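Local coordinates for protein collagen alpha-1(XV) chain (Homo sapiens, PDB 3N3F) that probably brings three collagen XV chains together through its trimerization domain, a unit shared by multiplexin collagens of the extracellular matrix, at residues Phe24-Leu27 with Glu32-Ile35; Thr4-Ser7 with Asp11-Gln14; Gln14-Val19 with Phe34-Asp39. All coordinates share one frame; numbering follows the deposited sequence.

How the interactions relate
Interaction 1 lies at the centre of the chain, pairing 24-27 with 32-35 as neighbouring strands through backbone hydrogen bonds, with mostly apolar side chains on both faces. Interaction 2 is partly buried and has no hydrogen bond across it: Phe6 on strand 3-6, outermost in this chain's sheet and parallel to 23-27, packs against helix 9-13. Interaction 3 is largely buried but has a polar centre, an arginine of strand 32-37 gripping a carbonyl in the loop after that helix while its stem packs on Val19. Interactions 1 and 3 share Phe34 and Ile35, and interactions 2 and 3 share Gln14. Ile25 joins all three, since its side chain packs on Phe6, Met12, Val19 and Arg36.

Interaction 1 (Phe24-Leu27 with Glu32-Ile35)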
loop_
_atom_site.group_PDB
_atom_site.type_symbol
_atom_site.label_atom_id
_atom_site.label_comp_id
_atom_site.label_asym_id
_atom_site.label_seq_id
_atom_site.Cartn_x
_atom_site.Cartn_y
_atom_site.Cartn_z
ATOM N N PHE A 24 -1.352 -1.285 7.306
ATOM C CA PHE A 24 -1.273 0.028 6.679
ATOM C C PHE A 24 -1.936 1.067 7.580
ATOM O O PHE A 24 -2.986 0.807 8.165
ATOM C CB PHE A 24 -1.949 -0.003 5.309
ATOM C CG PHE A 24 -1.122 -0.670 4.248
ATOM C CD1 PHE A 24 -0.100 0.022 3.612
ATOM C CD2 PHE A 24 -1.352 -1.997 3.901
ATOM C CE1 PHE A 24 0.689 -0.596 2.637
ATOM C CE2 PHE A 24 -0.571 -2.626 2.930
ATOM C CZ PHE A 24 0.451 -1.921 2.299
ATOM N N ILE A 25 -1.316 2.240 7.687
ATOM C CA ILE A 25 -1.827 3.309 8.543
ATOM C C ILE A 25 -2.120 4.601 7.782
ATOM O O ILE A 25 -1.227 5.213 7.205
ATOM C CB ILE A 25 -0.826 3.636 9.672
ATOM C CG1 ILE A 25 -0.516 2.373 10.480
ATOM C CG2 ILE A 25 -1.401 4.727 10.573
ATOM C CD1 ILE A 25 0.517 2.587 11.571
ATOM N N TYR A 26 -3.377 5.017 7.806
ATOM C CA TYR A 26 -3.806 6.232 7.128
ATOM C C TYR A 26 -3.870 7.386 8.118
ATOM O O TYR A 26 -4.404 7.238 9.216
ATOM C CB TYR A 26 -5.184 6.004 6.502
ATOM C CG TYR A 26 -5.809 7.196 5.799
ATOM C CD1 TYR A 26 -5.139 7.860 4.773
ATOM C CD2 TYR A 26 -7.117 7.585 6.089
ATOM C CE1 TYR A 26 -5.762 8.871 4.041
ATOM C CE2 TYR A 26 -7.749 8.596 5.364
ATOM C CZ TYR A 26 -7.066 9.230 4.339
ATOM O OH TYR A 26 -7.699 10.191 3.588
ATOM N N LEU A 27 -3.304 8.527 7.744
ATOM C CA LEU A 27 -3.353 9.701 8.605
ATOM C C LEU A 27 -4.401 10.624 8.000
ATOM O O LEU A 27 -4.180 11.230 6.951
ATOM C CB LEU A 27 -1.988 10.391 8.666
ATOM C CG LEU A 27 -0.837 9.520 9.184
ATOM C CD1 LEU A 27 0.377 10.397 9.438
ATOM C CD2 LEU A 27 -1.247 8.814 10.476
ATOM N N GLU A 32 -1.963 10.920 4.442
ATOM C CA GLU A 32 -0.726 10.212 4.151
ATOM C C GLU A 32 -0.854 8.778 4.629
ATOM O O GLU A 32 -1.770 8.442 5.382
ATOM C CB GLU A 32 0.462 10.884 4.846
ATOM C CG GLU A 32 0.755 12.280 4.340
ATOM C CD GLU A 32 2.012 12.872 4.947
ATOM O OE1 GLU A 32 2.094 12.956 6.192
ATOM O OE2 GLU A 32 2.914 13.258 4.176
ATOM N N PHE A 33 0.069 7.932 4.191
ATOM C CA PHE A 33 0.040 6.533 4.576
ATOM C C PHE A 33 1.377 6.061 5.107
ATOM O O PHE A 33 2.433 6.444 4.604
ATOM C CB PHE A 33 -0.370 5.672 3.380
ATOM C CG PHE A 33 -1.753 5.094 3.491
ATOM C CD1 PHE A 33 -1.976 3.920 4.204
ATOM C CD2 PHE A 33 -2.833 5.717 2.873
ATOM C CE1 PHE A 33 -3.257 3.370 4.301
ATOM C CE2 PHE A 33 -4.119 5.178 2.963
ATOM C CZ PHE A 33 -4.329 4.002 3.677
ATOM N N PHE A 34 1.312 5.231 6.137
ATOM C CA PHE A 34 2.491 4.645 6.761
ATOM C C PHE A 34 2.228 3.156 6.868
ATOM O O PHE A 34 1.100 2.706 6.683
ATOM C CB PHE A 34 2.702 5.213 8.166
ATOM C CG PHE A 34 3.328 6.572 8.180
ATOM C CD1 PHE A 34 4.706 6.712 8.314
ATOM C CD2 PHE A 34 2.546 7.714 8.045
ATOM C CE1 PHE A 34 5.293 7.972 8.314
ATOM C CE2 PHE A 34 3.125 8.977 8.043
ATOM C CZ PHE A 34 4.500 9.107 8.179
ATOM N N ILE A 35 3.272 2.390 7.136
ATOM C CA ILE A 35 3.121 0.957 7.301
ATOM C C ILE A 35 3.793 0.603 8.613
ATOM O O ILE A 35 4.902 1.050 8.889
ATOM C CB ILE A 35 3.805 0.169 6.170
ATOM C CG1 ILE A 35 5.265 0.599 6.053
ATOM C CG2 ILE A 35 3.073 0.394 4.865
ATOM C CD1 ILE A 35 6.119 -0.370 5.291
#
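Ile25 and Phe34 face each other as an antiparallel hydrogen-bonded pair in the beta hairpin of strands 23-27 and 32-37. Ile25 N gives its hydrogen to Phe34 O at 2.7 Å, and Phe34 N returns one to Ile25 O at 2.8 Å, so both residues have N and O satisfied. One hydrogen-bonded pair along, Leu27 N donates to Glu32 O at 2.8 Å, nearly straight at 169°, whereas Glu32 N reaches Leu27 O only weakly. Phe24 bonds through its backbone to Leu2 and Thr4, and Tyr26 to Thr4 and Phe6, so this strand is bonded on its other edge to the chain at and just before strand 3-6. Glu32 OE2 forms a salt bridge with Lys43 NZ, and OE1 is hydrogen-bonded to Ser30 OG. Tyr26 OH is hydrogen-bonded to Glu21 of the second subunit; a tyrosine suits this place because its ring packs on the sheet face beside Phe33 while its hydroxyl reaches across the interface.

On that face Tyr26 CB sits over the Phe33 ring, 3.9 Å from its centroid, in a CH-pi contact. Chi1 of 54° leaves Ile35 CG2 anti to the carbonyl carbon, where it touches Phe24 CE1 at 3.4 Å. On the opposite face Leu27 CD1 meets Phe34 CE2 at 3.4 Å.

Phe24 meets Phe24 of both neighbouring subunits edge-to-face. Within the chain, strands 3-6 and 40-43 flank the hairpin, and helix 9-13 packs on the face of Ile25, Leu27 and Phe34 through Met9 and Met12.

Interaction 2 (Thr4-Ser7 with Asp11-Gln14)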
loop_
_atom_site.group_PDB
_atom_site.type_symbol
_atom_site.label_atom_id
_atom_site.label_comp_id
_atom_site.label_asym_id
_atom_site.label_seq_id
_atom_site.Cartn_x
_atom_site.Cartn_y
_atom_site.Cartn_z
ATOM N N THR A 4 -5.829 0.729 9.081
ATOM C CA THR A 4 -6.433 1.470 10.179
ATOM C C THR A 4 -6.030 2.926 9.996
ATOM O O THR A 4 -5.379 3.263 9.007
ATOM C CB THR A 4 -5.949 0.949 11.549
ATOM O OG1 THR A 4 -6.619 1.669 12.591
ATOM C CG2 THR A 4 -4.442 1.121 11.697
ATOM N N ALA A 5 -6.403 3.788 10.938
ATOM C CA ALA A 5 -6.076 5.203 10.811
ATOM C C ALA A 5 -5.922 5.952 12.129
ATOM O O ALA A 5 -6.334 5.482 13.186
ATOM C CB ALA A 5 -7.135 5.891 9.956
ATOM N N PHE A 6 -5.314 7.130 12.039
ATOM C CA PHE A 6 -5.108 8.004 13.187
ATOM C C PHE A 6 -5.364 9.417 12.682
ATOM O O PHE A 6 -5.301 9.666 11.480
ATOM C CB PHE A 6 -3.671 7.889 13.706
ATOM C CG PHE A 6 -3.348 6.551 14.315
ATOM C CD1 PHE A 6 -3.719 6.257 15.624
ATOM C CD2 PHE A 6 -2.691 5.575 13.569
ATOM C CE1 PHE A 6 -3.440 5.007 16.180
ATOM C CE2 PHE A 6 -2.409 4.324 14.115
ATOM C CZ PHE A 6 -2.785 4.040 15.424
ATOM N N SER A 7 -5.657 10.341 13.589
ATOM C CA SER A 7 -5.900 11.716 13.181
ATOM C C SER A 7 -4.643 12.264 12.524
ATOM O O SER A 7 -4.698 12.845 11.439
ATOM C CB SER A 7 -6.268 12.582 14.388
ATOM O OG SER A 7 -7.534 12.226 14.917
ATOM N N ASP A 11 -0.458 10.906 16.947
ATOM C CA ASP A 11 -1.407 9.956 17.515
ATOM C C ASP A 11 -0.918 8.550 17.139
ATOM O O ASP A 11 -0.949 7.629 17.951
ATOM C CB ASP A 11 -2.805 10.217 16.949
ATOM C CG ASP A 11 -3.888 9.471 17.701
ATOM O OD1 ASP A 11 -3.910 9.548 18.949
ATOM O OD2 ASP A 11 -4.725 8.816 17.045
ATOM N N MET A 12 -0.445 8.397 15.906
ATOM C CA MET A 12 0.070 7.112 15.442
ATOM C C MET A 12 1.305 6.693 16.252
ATOM O O MET A 12 1.408 5.549 16.697
ATOM C CB MET A 12 0.442 7.202 13.958
ATOM C CG MET A 12 1.160 5.972 13.415
ATOM S SD MET A 12 1.815 6.214 11.740
ATOM C CE MET A 12 3.411 6.927 12.076
ATOM N N LEU A 13 2.233 7.629 16.440
ATOM C CA LEU A 13 3.468 7.375 17.177
ATOM C C LEU A 13 3.271 6.897 18.617
ATOM O O LEU A 13 4.087 6.144 19.140
ATOM C CB LEU A 13 4.350 8.631 17.188
ATOM C CG LEU A 13 4.955 9.120 15.867
ATOM C CD1 LEU A 13 5.686 10.436 16.100
ATOM C CD2 LEU A 13 5.906 8.072 15.305
ATOM N N GLN A 14 2.194 7.326 19.265
ATOM C CA GLN A 14 1.961 6.911 20.644
ATOM C C GLN A 14 1.132 5.635 20.776
ATOM O O GLN A 14 0.920 5.132 21.882
ATOM C CB GLN A 14 1.309 8.050 21.433
ATOM C CG GLN A 14 -0.036 8.508 20.903
ATOM C CD GLN A 14 -0.556 9.736 21.631
ATOM O OE1 GLN A 14 -1.692 10.161 21.424
ATOM N NE2 GLN A 14 0.280 10.315 22.487
#
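Phe6 and Met12 bring the end of strand 3-6 and helix 9-13 closest, their CA atoms 5.7 Å apart, with no hydrogen bond between the two segments. The pair belongs to a beta-alpha-beta unit, in which the helix links strand 3-6 to its parallel neighbour 23-27.

The Phe6 ring lies flat against the helix backbone: Met12 CA stands over the ring centre, 3.7 Å from the centroid and 13° off the normal, a CH-pi contact. Met12 CB touches Phe6 CD2 at 3.6 Å, and the methionine, with CG anti to the backbone N (chi1 172°), leads on to Ile25 and Trp41. A flat aromatic suits this place because one face can receive the backbone while the ring also meets other groups, among them Val19 and Lys15. An alanine here is likely to leave a gap beside Met12 CA and remove the apolar surface on which the helix rests.

Asp11 comes at the rim, its carboxylate turned 75° from the ring. Asp11 OD1 forms a salt bridge with Lys15 NZ, which suits an acid at a partly exposed position, while Asp11 OD2 lies in the ring plane 3.1 Å from Phe6 CD1.

Interaction 3 (Gln14-Val19 with Phe34-Asp39); sequences QKAHLV and FIRVRD
A side-chain-to-backbone hydrogen-bonded contact joins Arg36, on strand 32-37, to Ala16 in the loop between helix 9-13 and strand 23-27. It lies towards one end of the hairpin, its centre about 9 Å from the centre of the chain, and most of the residues that touch are buried.

Arg36 grips Ala16 O side-on with two nitrogens. NH2 donates to Ala16 O at 2.7 Å with an angle of 158° at the hydrogen, and NE donates to the same Ala16 O at 3.1 Å, more bent at 135°. The oxygen lies in the guanidinium plane, but the donors use it differently: NE approaches on a lone pair, whereas NH2 stands above the carbonyl plane. The third nitrogen, Arg36 NH1, bonds to Val37 O at 2.8 Å. Bonded through NE and NH2 along one edge and through NH1 to Val37 O, the guanidinium is held against rotation. Trp41 adds a cation-pi interaction, and its side chain also packs on Ala16.

The aliphatic part of the arginine works separately. The chain turns about its CB-CG bond (chi2 -53°), and Val19 CG1 touches Arg36 CG at 3.3 Å. Val19 suits this place because its branched apolar side chain packs against those methylenes and against Ile25 and Phe6. Ala16 is small enough for the guanidinium to come close, its CB 3.6 Å from Arg36 NH2. Arginine combines a long apolar stem with a planar head carrying several donors, so its stem can pack on Val19 while its head serves the carbonyl of the buried residue Ala16.

Ile52 of the third subunit packs on Arg36 as well, placing the contact near the trimer interface. The arginine ties loop to strand through the single carbonyl of Ala16; that loop follows the helix of the beta-alpha-beta crossover from strand 3-6 to strand 23-27 in the collagen trimerization domain.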
loop_
_atom_site.group_PDB
_atom_site.type_symbol
_atom_site.label_atom_id
_atom_site.label_comp_id
_atom_site.label_asym_id
_atom_site.label_seq_id
_atom_site.Cartn_x
_atom_site.Cartn_y
_atom_site.Cartn_z
ATOM N N GLN A 14 2.194 7.326 19.265
ATOM C CA GLN A 14 1.961 6.911 20.644
ATOM C C GLN A 14 1.132 5.635 20.776
ATOM O O GLN A 14 0.920 5.132 21.882
ATOM C CB GLN A 14 1.309 8.050 21.433
ATOM C CG GLN A 14 -0.036 8.508 20.903
ATOM C CD GLN A 14 -0.556 9.736 21.631
ATOM O OE1 GLN A 14 -1.692 10.161 21.424
ATOM N NE2 GLN A 14 0.280 10.315 22.487
ATOM N N LYS A 15 0.684 5.098 19.647
ATOM C CA LYS A 15 -0.126 3.886 19.655
ATOM C C LYS A 15 0.491 2.764 18.828
ATOM O O LYS A 15 -0.203 2.048 18.112
ATOM C CB LYS A 15 -1.533 4.210 19.151
ATOM C CG LYS A 15 -2.285 5.175 20.063
ATOM C CD LYS A 15 -3.628 5.574 19.483
ATOM C CE LYS A 15 -4.444 6.381 20.485
ATOM N NZ LYS A 15 -3.725 7.598 20.945
ATOM N N ALA A 16 1.803 2.608 18.954
ATOM C CA ALA A 16 2.542 1.582 18.235
ATOM C C ALA A 16 2.079 0.170 18.580
ATOM O O ALA A 16 2.131 -0.728 17.740
ATOM C CB ALA A 16 4.038 1.721 18.525
ATOM N N HIS A 17 1.627 -0.031 19.812
ATOM C CA HIS A 17 1.183 -1.352 20.240
ATOM C C HIS A 17 -0.259 -1.683 19.884
ATOM O O HIS A 17 -0.735 -2.785 20.159
ATOM C CB HIS A 17 1.409 -1.513 21.741
ATOM C CG HIS A 17 2.844 -1.379 22.142
ATOM N ND1 HIS A 17 3.851 -2.109 21.546
ATOM C CD2 HIS A 17 3.446 -0.586 23.060
ATOM C CE1 HIS A 17 5.011 -1.770 22.080
ATOM N NE2 HIS A 17 4.793 -0.848 23.001
ATOM N N LEU A 18 -0.956 -0.732 19.271
ATOM C CA LEU A 18 -2.335 -0.964 18.860
ATOM C C LEU A 18 -2.364 -1.391 17.397
ATOM O O LEU A 18 -3.411 -1.757 16.872
ATOM C CB LEU A 18 -3.182 0.301 19.040
ATOM C CG LEU A 18 -3.425 0.789 20.470
ATOM C CD1 LEU A 18 -4.354 1.995 20.448
ATOM C CD2 LEU A 18 -4.031 -0.330 21.296
ATOM N N VAL A 19 -1.208 -1.348 16.743
ATOM C CA VAL A 19 -1.125 -1.726 15.338
ATOM C C VAL A 19 -0.163 -2.885 15.130
ATOM O O VAL A 19 1.000 -2.809 15.522
ATOM C CB VAL A 19 -0.652 -0.545 14.465
ATOM C CG1 VAL A 19 -0.780 -0.909 12.991
ATOM C CG2 VAL A 19 -1.460 0.707 14.786
ATOM N N PHE A 34 1.312 5.231 6.137
ATOM C CA PHE A 34 2.491 4.645 6.761
ATOM C C PHE A 34 2.228 3.156 6.868
ATOM O O PHE A 34 1.100 2.706 6.683
ATOM C CB PHE A 34 2.702 5.213 8.166
ATOM C CG PHE A 34 3.328 6.572 8.180
ATOM C CD1 PHE A 34 4.706 6.712 8.314
ATOM C CD2 PHE A 34 2.546 7.714 8.045
ATOM C CE1 PHE A 34 5.293 7.972 8.314
ATOM C CE2 PHE A 34 3.125 8.977 8.043
ATOM C CZ PHE A 34 4.500 9.107 8.179
ATOM N N ILE A 35 3.272 2.390 7.136
ATOM C CA ILE A 35 3.121 0.957 7.301
ATOM C C ILE A 35 3.793 0.603 8.613
ATOM O O ILE A 35 4.902 1.050 8.889
ATOM C CB ILE A 35 3.805 0.169 6.170
ATOM C CG1 ILE A 35 5.265 0.599 6.053
ATOM C CG2 ILE A 35 3.073 0.394 4.865
ATOM C CD1 ILE A 35 6.119 -0.370 5.291
ATOM N N ARG A 36 3.103 -0.181 9.427
ATOM C CA ARG A 36 3.629 -0.613 10.709
ATOM C C ARG A 36 4.573 -1.783 10.420
ATOM O O ARG A 36 4.161 -2.786 9.841
ATOM C CB ARG A 36 2.475 -1.081 11.600
ATOM C CG ARG A 36 2.523 -0.594 13.032
ATOM C CD ARG A 36 3.836 -0.921 13.669
ATOM N NE ARG A 36 3.748 -1.032 15.118
ATOM C CZ ARG A 36 4.767 -1.417 15.875
ATOM N NH1 ARG A 36 5.924 -1.714 15.304
ATOM N NH2 ARG A 36 4.628 -1.526 17.189
ATOM N N VAL A 37 5.838 -1.648 10.795
ATOM C CA VAL A 37 6.795 -2.726 10.566
ATOM C C VAL A 37 7.509 -3.092 11.856
ATOM O O VAL A 37 7.177 -2.595 12.929
ATOM C CB VAL A 37 7.857 -2.343 9.512
ATOM C CG1 VAL A 37 7.179 -1.990 8.201
ATOM C CG2 VAL A 37 8.701 -1.187 10.011
ATOM N N ARG A 38 8.492 -3.973 11.748
ATOM C CA ARG A 38 9.248 -4.394 12.914
ATOM C C ARG A 38 10.030 -3.219 13.500
ATOM O O ARG A 38 10.858 -2.607 12.822
ATOM C CB ARG A 38 10.208 -5.519 12.527
ATOM C CG ARG A 38 11.063 -6.054 13.660
ATOM C CD ARG A 38 11.995 -7.130 13.130
ATOM N NE ARG A 38 12.811 -6.628 12.027
ATOM C CZ ARG A 38 13.510 -7.397 11.198
ATOM N NH1 ARG A 38 13.497 -8.716 11.339
ATOM N NH2 ARG A 38 14.224 -6.845 10.225
ATOM N N ASP A 39 9.743 -2.913 14.763
ATOM C CA ASP A 39 10.398 -1.837 15.503
ATOM C C ASP A 39 10.060 -0.418 15.068
ATOM O O ASP A 39 10.813 0.516 15.345
ATOM C CB ASP A 39 11.916 -2.032 15.478
ATOM C CG ASP A 39 12.333 -3.398 15.988
ATOM O OD1 ASP A 39 11.851 -3.803 17.067
ATOM O OD2 ASP A 39 13.146 -4.062 15.314
#